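Local atomic coordinates of transcription regulator (Lactobacillus plantarum WCFS1, PDB entry 3CLK), a protein that probably binds DNA to regulate transcription, acting as a dimer whose periplasmic binding protein-like region is likely to respond to a small-molecule ligand. Residues I133-Y136 against G140-R143; W162-D167 against E174-A179; Q115-L120 against A145-A150; C92-G97 against P103-D108. All blocks are in the same frame, centred on the assembly; numbering follows the deposited sequence.

Contact 1. Residues I133-Y136 against G140-R143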
# COMPACT_ATOMS: atom_id res chain seq x y z
N ILE B 133 1.91 12.30 14.78
CA ILE B 133 3.30 11.90 15.01
C ILE B 133 3.56 11.17 16.32
O ILE B 133 3.05 11.55 17.36
CB ILE B 133 4.25 13.13 14.94
CG1 ILE B 133 4.21 13.74 13.54
CG2 ILE B 133 5.66 12.71 15.31
CD1 ILE B 133 5.14 14.91 13.36
N ASP B 134 4.33 10.09 16.25
CA ASP B 134 4.70 9.36 17.46
C ASP B 134 5.90 10.17 17.93
O ASP B 134 7.02 10.00 17.45
CB ASP B 134 5.09 7.91 17.14
CG ASP B 134 5.40 7.09 18.39
OD1 ASP B 134 5.40 7.65 19.50
OD2 ASP B 134 5.66 5.87 18.25
N GLN B 135 5.61 11.07 18.87
CA GLN B 135 6.56 12.03 19.44
C GLN B 135 7.79 11.51 20.20
O GLN B 135 8.76 12.25 20.37
CB GLN B 135 5.77 12.96 20.37
CG GLN B 135 6.32 14.34 20.56
CD GLN B 135 5.37 15.20 21.37
OE1 GLN B 135 4.17 15.26 21.08
NE2 GLN B 135 5.90 15.89 22.38
N TYR B 136 7.76 10.26 20.65
CA TYR B 136 8.89 9.72 21.43
C TYR B 136 10.12 9.29 20.62
O TYR B 136 11.22 9.76 20.88
CB TYR B 136 8.41 8.53 22.28
CG TYR B 136 7.22 8.84 23.16
CD1 TYR B 136 7.30 9.81 24.15
CD2 TYR B 136 6.01 8.18 22.98
CE1 TYR B 136 6.20 10.12 24.96
CE2 TYR B 136 4.90 8.47 23.78
CZ TYR B 136 5.01 9.44 24.76
OH TYR B 136 3.92 9.74 25.55
N GLY B 140 9.87 10.91 14.94
CA GLY B 140 8.88 11.87 15.39
C GLY B 140 9.45 13.06 16.13
O GLY B 140 9.02 14.19 15.93
N ARG B 141 10.43 12.80 16.99
CA ARG B 141 11.07 13.88 17.75
C ARG B 141 11.64 14.94 16.82
O ARG B 141 11.44 16.13 17.03
CB ARG B 141 12.20 13.31 18.61
CG ARG B 141 13.06 14.36 19.33
CD ARG B 141 12.25 15.13 20.37
NE ARG B 141 11.65 16.35 19.82
CZ ARG B 141 10.46 16.83 20.19
NH1 ARG B 141 9.74 16.19 21.11
NH2 ARG B 141 10.00 17.95 19.66
N LYS B 142 12.35 14.49 15.78
CA LYS B 142 12.97 15.41 14.83
C LYS B 142 11.97 16.20 14.01
O LYS B 142 12.10 17.41 13.86
CB LYS B 142 13.92 14.64 13.91
CG LYS B 142 14.97 13.84 14.67
CD LYS B 142 15.76 14.72 15.63
CE LYS B 142 16.91 15.43 14.94
NZ LYS B 142 18.00 14.48 14.57
N ARG B 143 10.96 15.52 13.47
CA ARG B 143 9.95 16.20 12.67
C ARG B 143 9.25 17.27 13.50
O ARG B 143 9.03 18.38 13.02
CB ARG B 143 8.92 15.19 12.14
CG ARG B 143 9.53 14.21 11.15
CD ARG B 143 8.49 13.28 10.53
NE ARG B 143 9.15 12.34 9.62
CZ ARG B 143 8.52 11.45 8.86
NH1 ARG B 143 7.20 11.37 8.88
NH2 ARG B 143 9.23 10.64 8.09
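Ile133 drives its CG2 methyl straight onto the bare backbone of Gly140, near the start of the helix. Ile133 CG2 lies 3.3 Å from Gly140 CA, tighter than an ordinary van der Waals contact between carbons. With CG2 anti to the backbone N (CG1 at chi1 -63°), this branch faces the glycine while the other branch runs on to Ile133 CD1, 4.0 Å from Arg143 CB. There is no room for a beta carbon at Gly140, because Asp134 O and Ile133 CG2 already fill its place. Asp134 O instead receives a CA-H...O contact from Gly140 CA, at 3.3 Å and nearly straight (167° at the hydrogen). This is the turn from strand 128-131 into helix 138-153, a beta-alpha connection of the periplasmic binding protein-like fold; in relatives such turns border the cleft between the two lobes. Arg141 closes the outer side. Its chain bends at chi2 and chi3 and brings the guanidinium back beside Gln135, the two side chains running the same way, with Arg141 NH1 3.9 Å from Gln135 CG. The amide and guanidinium planes stand almost perpendicular, 87° apart. Nearer the root of the arginine, Arg141 CB lies 4.0 Å from Gln135 O. Arg143, by contrast, offers Ile133 just its aliphatic base; its NE makes a salt bridge with Asp109 at the start of helix 109-121.

Contact 2. Residues W162-D167 against E174-A179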
# COMPACT_ATOMS: atom_id res chain seq x y z
N TRP B 162 -2.04 22.44 19.80
CA TRP B 162 -1.99 22.31 18.34
C TRP B 162 -1.24 21.05 17.93
O TRP B 162 -1.09 20.74 16.74
CB TRP B 162 -1.29 23.53 17.73
CG TRP B 162 -2.05 24.83 17.88
CD1 TRP B 162 -3.30 25.01 18.39
CD2 TRP B 162 -1.61 26.12 17.44
NE1 TRP B 162 -3.67 26.33 18.30
CE2 TRP B 162 -2.65 27.04 17.72
CE3 TRP B 162 -0.44 26.60 16.84
CZ2 TRP B 162 -2.57 28.40 17.42
CZ3 TRP B 162 -0.35 27.96 16.54
CH2 TRP B 162 -1.41 28.84 16.83
N ILE B 163 -0.77 20.31 18.93
CA ILE B 163 -0.02 19.09 18.71
C ILE B 163 -0.85 17.90 19.19
O ILE B 163 -1.15 17.78 20.38
CB ILE B 163 1.32 19.14 19.48
CG1 ILE B 163 2.05 20.45 19.15
CG2 ILE B 163 2.19 17.96 19.10
CD1 ILE B 163 3.30 20.71 20.00
N LYS B 164 -1.24 17.05 18.24
CA LYS B 164 -2.04 15.87 18.54
C LYS B 164 -1.27 14.64 18.09
O LYS B 164 -1.20 14.34 16.90
CB LYS B 164 -3.38 15.93 17.83
CG LYS B 164 -4.25 17.11 18.24
CD LYS B 164 -4.60 17.07 19.73
CE LYS B 164 -5.49 18.24 20.11
NZ LYS B 164 -5.81 18.25 21.56
N PRO B 165 -0.64 13.94 19.05
CA PRO B 165 0.14 12.74 18.77
C PRO B 165 -0.71 11.61 18.20
O PRO B 165 -1.93 11.58 18.35
CB PRO B 165 0.73 12.38 20.13
CG PRO B 165 0.89 13.71 20.78
CD PRO B 165 -0.42 14.39 20.43
N GLY B 166 -0.04 10.67 17.56
CA GLY B 166 -0.72 9.54 16.97
C GLY B 166 0.33 8.53 16.57
O GLY B 166 1.46 8.58 17.05
N ASP B 167 -0.04 7.64 15.67
CA ASP B 167 0.87 6.59 15.23
C ASP B 167 0.98 6.53 13.72
O ASP B 167 1.11 5.45 13.15
CB ASP B 167 0.38 5.24 15.75
CG ASP B 167 -1.06 4.96 15.37
OD1 ASP B 167 -1.55 5.62 14.43
OD2 ASP B 167 -1.70 4.09 15.99
N GLU B 174 -8.04 10.85 11.85
CA GLU B 174 -9.43 11.11 12.20
C GLU B 174 -9.55 11.54 13.66
O GLU B 174 -10.32 12.47 13.98
CB GLU B 174 -10.28 9.86 12.01
CG GLU B 174 -10.44 9.34 10.60
CD GLU B 174 -11.37 8.14 10.58
OE1 GLU B 174 -11.11 7.20 11.36
OE2 GLU B 174 -12.34 8.13 9.81
N GLN B 175 -8.82 10.86 14.54
CA GLN B 175 -8.88 11.14 15.97
C GLN B 175 -8.34 12.52 16.31
O GLN B 175 -8.91 13.24 17.12
CB GLN B 175 -8.12 10.07 16.78
CG GLN B 175 -8.74 8.66 16.68
CD GLN B 175 -10.23 8.67 16.93
OE1 GLN B 175 -11.01 9.14 16.10
NE2 GLN B 175 -10.65 8.15 18.09
N ALA B 176 -7.23 12.88 15.69
CA ALA B 176 -6.64 14.18 15.93
C ALA B 176 -7.57 15.30 15.44
O ALA B 176 -7.69 16.33 16.09
CB ALA B 176 -5.28 14.28 15.22
N MSE B 177 -8.24 15.10 14.30
CA MSE B 177 -9.14 16.15 13.79
C MSE B 177 -10.31 16.33 14.77
O MSE B 177 -10.80 17.46 14.98
CB MSE B 177 -9.62 15.81 12.38
CG MSE B 177 -10.48 16.90 11.70
SE MSE B 177 -9.56 18.62 11.45
CE MSE B 177 -10.57 19.75 12.67
N LYS B 178 -10.77 15.24 15.37
CA LYS B 178 -11.85 15.30 16.35
C LYS B 178 -11.35 16.11 17.54
O LYS B 178 -12.07 16.95 18.08
CB LYS B 178 -12.27 13.89 16.79
CG LYS B 178 -12.94 13.08 15.68
CD LYS B 178 -13.21 11.65 16.13
CE LYS B 178 -13.78 10.80 15.00
NZ LYS B 178 -13.96 9.40 15.46
N ALA B 179 -10.10 15.86 17.93
CA ALA B 179 -9.49 16.57 19.03
C ALA B 179 -9.45 18.08 18.73
O ALA B 179 -9.84 18.90 19.57
CB ALA B 179 -8.08 16.05 19.26
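Lys164 meets Ala176 and Ala179 with no flat group between them. The Trp162 side chain packs instead on Tyr147 and Leu186, and the amide of Gln175 is taken up within its own helix: Lys178 NZ hydrogen-bonds to Gln175 OE1 in the carbonyl plane, on a lone pair, at 3.0 Å. What joins strand and helix is a single lysine chain laid over two methyl groups. Lys164 CB sits against Ala176 CB at 3.6 Å, the closest backbone approach being at these same two residues. From there the lysine turns at chi2 (-61°) and then runs fully extended over the next turn of the helix. Lys164 CD and CE both ride on the Ala179 methyl, and the Lys164 CE to Ala179 CB distance of 3.5 Å is snug for two carbons. CB, CD and CE carry the nearest contacts along this partly exposed seam; Lys164 NZ is slightly farther, 3.9 Å from Ala179 CB. A serine in place of Lys164 would probably leave the Ala179 methyl without its aliphatic cover and open a groove between strand and helix. Ala176 also touches Ala131, while Ile163, on the reverse side of the strand, packs on Leu144 and Tyr147 of helix 138-153. An edge strand with helices against both faces is the layered alpha/beta/alpha build of the periplasmic binding protein-like fold, in which helix 170-180 forms the helical part of the crossover from strand 163-164 to strand 188-191.

Contact 3. Residues Q115-L120 against A145-A150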
# COMPACT_ATOMS: atom_id res chain seq x y z
N GLN B 115 10.13 22.22 6.57
CA GLN B 115 9.59 22.57 5.26
C GLN B 115 8.06 22.49 5.19
O GLN B 115 7.41 23.35 4.59
CB GLN B 115 10.19 21.67 4.18
CG GLN B 115 11.61 22.07 3.80
CD GLN B 115 12.13 21.32 2.59
OE1 GLN B 115 11.46 21.26 1.56
NE2 GLN B 115 13.32 20.77 2.70
N ALA B 116 7.49 21.47 5.81
CA ALA B 116 6.03 21.30 5.81
C ALA B 116 5.36 22.52 6.45
O ALA B 116 4.38 23.06 5.93
CB ALA B 116 5.66 20.03 6.59
N THR B 117 5.91 22.94 7.58
CA THR B 117 5.37 24.06 8.33
C THR B 117 5.57 25.39 7.61
O THR B 117 4.64 26.20 7.54
CB THR B 117 5.99 24.12 9.73
OG1 THR B 117 5.86 22.84 10.36
CG2 THR B 117 5.29 25.17 10.58
N ASN B 118 6.76 25.62 7.07
CA ASN B 118 7.02 26.87 6.35
C ASN B 118 6.16 26.98 5.11
O ASN B 118 5.80 28.09 4.70
CB ASN B 118 8.50 26.97 5.97
CG ASN B 118 9.35 27.52 7.11
OD1 ASN B 118 10.58 27.38 7.11
ND2 ASN B 118 8.70 28.15 8.08
N LEU B 119 5.82 25.84 4.51
CA LEU B 119 4.98 25.85 3.32
C LEU B 119 3.66 26.56 3.65
O LEU B 119 3.15 27.36 2.85
CB LEU B 119 4.72 24.42 2.84
CG LEU B 119 4.09 24.22 1.45
CD1 LEU B 119 4.29 22.79 0.98
CD2 LEU B 119 2.60 24.58 1.49
N LEU B 120 3.10 26.27 4.82
CA LEU B 120 1.85 26.90 5.25
C LEU B 120 2.11 28.35 5.69
O LEU B 120 1.34 29.25 5.36
CB LEU B 120 1.20 26.11 6.40
CG LEU B 120 0.69 24.71 6.05
CD1 LEU B 120 0.25 23.96 7.31
CD2 LEU B 120 -0.48 24.82 5.09
N ALA B 145 10.49 18.81 16.12
CA ALA B 145 11.44 19.88 16.41
C ALA B 145 11.49 20.84 15.22
O ALA B 145 11.60 22.05 15.40
CB ALA B 145 12.84 19.30 16.68
N GLY B 146 11.42 20.28 14.01
CA GLY B 146 11.44 21.09 12.80
C GLY B 146 10.22 21.99 12.74
O GLY B 146 10.30 23.15 12.32
N TYR B 147 9.08 21.45 13.18
CA TYR B 147 7.81 22.17 13.22
C TYR B 147 7.91 23.34 14.19
O TYR B 147 7.49 24.47 13.88
CB TYR B 147 6.69 21.22 13.66
CG TYR B 147 5.43 21.86 14.23
CD1 TYR B 147 4.45 22.40 13.39
CD2 TYR B 147 5.21 21.88 15.60
CE1 TYR B 147 3.26 22.93 13.93
CE2 TYR B 147 4.05 22.41 16.14
CZ TYR B 147 3.07 22.93 15.31
OH TYR B 147 1.92 23.42 15.88
N LYS B 148 8.46 23.08 15.38
CA LYS B 148 8.60 24.11 16.41
C LYS B 148 9.61 25.18 16.02
O LYS B 148 9.49 26.33 16.43
CB LYS B 148 9.00 23.48 17.75
CG LYS B 148 7.89 22.68 18.42
CD LYS B 148 8.32 22.13 19.77
CE LYS B 148 7.22 21.25 20.35
NZ LYS B 148 7.55 20.71 21.70
N LYS B 149 10.62 24.80 15.25
CA LYS B 149 11.62 25.75 14.79
C LYS B 149 10.97 26.71 13.79
O LYS B 149 11.14 27.92 13.88
CB LYS B 149 12.79 25.01 14.12
CG LYS B 149 13.87 25.94 13.56
CD LYS B 149 15.13 25.19 13.17
CE LYS B 149 14.90 24.22 12.01
NZ LYS B 149 16.17 23.54 11.59
N ALA B 150 10.22 26.15 12.84
CA ALA B 150 9.53 26.95 11.83
C ALA B 150 8.63 27.97 12.51
O ALA B 150 8.58 29.13 12.10
CB ALA B 150 8.72 26.05 10.91
O HOH W 1 9.21 30.14 9.76
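Thr117 and Ala150 mark the tight centre where helices 109-121 and 138-153 lie side by side. The two helices cover one face of the C-terminal sheet of the periplasmic binding protein-like fold, with strand 128-131 between them in the chain, as in a Rossmann-like alpha/beta/alpha sandwich. Their segments run nearly the same way, crossing at -33°, and the axes come within 8.3 Å, consistent with the small residues at the crossing. Thr117 CB presses on Ala150 CB at 3.5 Å, and Thr117 CG2 reaches the same methyl. With CG2 anti to the backbone N (OG1 at chi1 -52°), the threonine splits its two branches between partners: the methyl serves Ala150, while Thr117 OG1 meets the edge of the Tyr147 ring, near the ring plane, 3.4 Å from Tyr147 CD1. The two side chains cross at about a right angle. Thr117 OG1 has its polar partner in Gly113 O, one turn earlier in the helix. Tyr147 OH is likewise satisfied, by Ile128 O, and both Thr117 and Tyr147 rest on Ile190 of the sheet below. Towards the outside the contact thins and turns polar. Asn118 is partly exposed and gives the contact much less of its surface than Thr117 does, though its amide nitrogen still touches the Ala150 methyl. Solvent completes this side: a water accepts from Asn118 ND2 at 2.7 Å and donates to Ala150 O at 2.6 Å.

Contact 4. Residues C92-G97 against P103-D108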
# COMPACT_ATOMS: atom_id res chain seq x y z
N CYS B 92 22.42 -1.65 6.47
CA CYS B 92 22.12 -0.23 6.43
C CYS B 92 20.62 -0.04 6.63
O CYS B 92 19.82 -0.80 6.08
CB CYS B 92 22.54 0.37 5.08
SG CYS B 92 22.45 2.19 4.98
N PHE B 93 20.26 0.95 7.44
CA PHE B 93 18.85 1.25 7.70
C PHE B 93 18.35 2.25 6.66
O PHE B 93 19.08 3.16 6.26
CB PHE B 93 18.67 1.84 9.10
CG PHE B 93 18.79 0.84 10.21
CD1 PHE B 93 20.04 0.37 10.61
CD2 PHE B 93 17.66 0.37 10.86
CE1 PHE B 93 20.15 -0.57 11.65
CE2 PHE B 93 17.76 -0.56 11.90
CZ PHE B 93 19.00 -1.03 12.30
N LEU B 94 17.11 2.07 6.21
CA LEU B 94 16.51 2.97 5.23
C LEU B 94 15.25 3.64 5.80
O LEU B 94 14.47 3.01 6.52
CB LEU B 94 16.14 2.22 3.94
CG LEU B 94 17.24 1.48 3.18
CD1 LEU B 94 16.67 0.85 1.92
CD2 LEU B 94 18.36 2.45 2.84
N SER B 95 15.07 4.92 5.46
CA SER B 95 13.92 5.71 5.87
C SER B 95 13.82 5.98 7.37
O SER B 95 12.74 6.27 7.89
CB SER B 95 12.64 5.03 5.39
OG SER B 95 11.63 6.00 5.14
N MSE B 96 14.95 5.89 8.07
CA MSE B 96 14.98 6.13 9.51
C MSE B 96 16.37 6.60 9.95
O MSE B 96 17.38 6.03 9.55
CB MSE B 96 14.60 4.85 10.27
CG MSE B 96 14.56 4.99 11.78
SE MSE B 96 14.13 3.30 12.66
CE MSE B 96 12.20 3.44 12.60
N GLY B 97 16.40 7.64 10.77
CA GLY B 97 17.67 8.16 11.27
C GLY B 97 17.89 7.73 12.71
O GLY B 97 16.98 7.21 13.36
N PRO B 103 24.72 3.00 10.66
CA PRO B 103 24.58 3.44 9.27
C PRO B 103 23.12 3.55 8.84
O PRO B 103 22.32 2.65 9.10
CB PRO B 103 25.33 2.36 8.49
CG PRO B 103 25.10 1.13 9.33
CD PRO B 103 25.31 1.65 10.73
N PHE B 104 22.77 4.65 8.20
CA PHE B 104 21.41 4.84 7.74
C PHE B 104 21.32 5.78 6.55
O PHE B 104 22.22 6.57 6.30
CB PHE B 104 20.52 5.35 8.88
CG PHE B 104 20.76 6.79 9.25
CD1 PHE B 104 20.31 7.83 8.43
CD2 PHE B 104 21.39 7.12 10.45
CE1 PHE B 104 20.50 9.16 8.78
CE2 PHE B 104 21.58 8.45 10.82
CZ PHE B 104 21.13 9.47 9.99
N ILE B 105 20.23 5.65 5.81
CA ILE B 105 19.95 6.49 4.66
C ILE B 105 18.48 6.85 4.81
O ILE B 105 17.62 5.97 4.84
CB ILE B 105 20.13 5.73 3.35
CG1 ILE B 105 21.59 5.31 3.18
CG2 ILE B 105 19.65 6.59 2.18
CD1 ILE B 105 21.83 4.37 2.02
N SER B 106 18.20 8.15 4.92
CA SER B 106 16.83 8.61 5.08
C SER B 106 16.75 10.10 4.83
O SER B 106 17.72 10.72 4.39
CB SER B 106 16.34 8.32 6.50
OG SER B 106 17.08 9.08 7.44
N SER B 107 15.57 10.66 5.10
CA SER B 107 15.35 12.09 4.93
C SER B 107 15.76 12.78 6.21
O SER B 107 15.93 12.13 7.25
CB SER B 107 13.86 12.39 4.67
OG SER B 107 13.41 11.82 3.46
N ASP B 108 15.93 14.10 6.14
CA ASP B 108 16.27 14.88 7.31
C ASP B 108 14.92 15.16 7.94
O ASP B 108 14.20 16.07 7.52
CB ASP B 108 16.94 16.19 6.90
CG ASP B 108 17.37 17.01 8.09
OD1 ASP B 108 16.63 17.05 9.10
OD2 ASP B 108 18.44 17.63 8.01
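Phe104 offers a flat ring and Gly97 settles on it: Gly97 CA stands 3.7 Å above the ring centre, 1° from the normal, a CH-pi contact in which the bare glycine fits the aromatic face. The ring gets there because Phe104 CG lies between the backbone N and the carbonyl carbon (chi1 73°), folded under the turn that follows strand 91-94. Met96 O presses on Phe104 CB from the same turn, at 3.3 Å. Replacing Phe104 with an alanine would probably strip Gly97 of its platform and leave a gap beneath the turn. Strands 91-94 and 104-106 are parallel neighbours in the N-terminal sheet, joined by the backbone hydrogen bonds Phe93 N to Pro103 O, Ile105 N to Phe93 O and Ser95 N to Ile105 O; past them the chain leaves for the other lobe, where Asp108 caps helix 109-121. On the Leu94 face, Ile105 is the bump and its neighbours form the hollow. Cys92 SG touches Ile105 CG1 at 3.7 Å, and Leu94 CD2, lying alongside, meets Ile105 CB at 3.8 Å. Further on, Ser106 CB tucks into the bend at Ser95, 3.2 Å from Met96 N.

Contacts 3 and 4 are buried, while contacts 1 and 2 are partly buried. Contact 4 belongs to the N-terminal sheet and relies on backbone hydrogen bonds between strands. The other three belong to the second lobe: contact 1 joins a methyl and a backbone CA-H...O contact, contacts 2 and 3 join side chains, with a water bridge added in contact 3. The chain passes from contact 4 to contact 3 as strand 104-106 gives way to helix 109-121. Helix 138-153 serves contacts 1 and 3 with different turns. Contacts 1 and 2 touch where Ile133 O probably accepts a hydrogen bond from Gly166 N, and contacts 2 and 3 meet between helix 138-153 and strand 163-164.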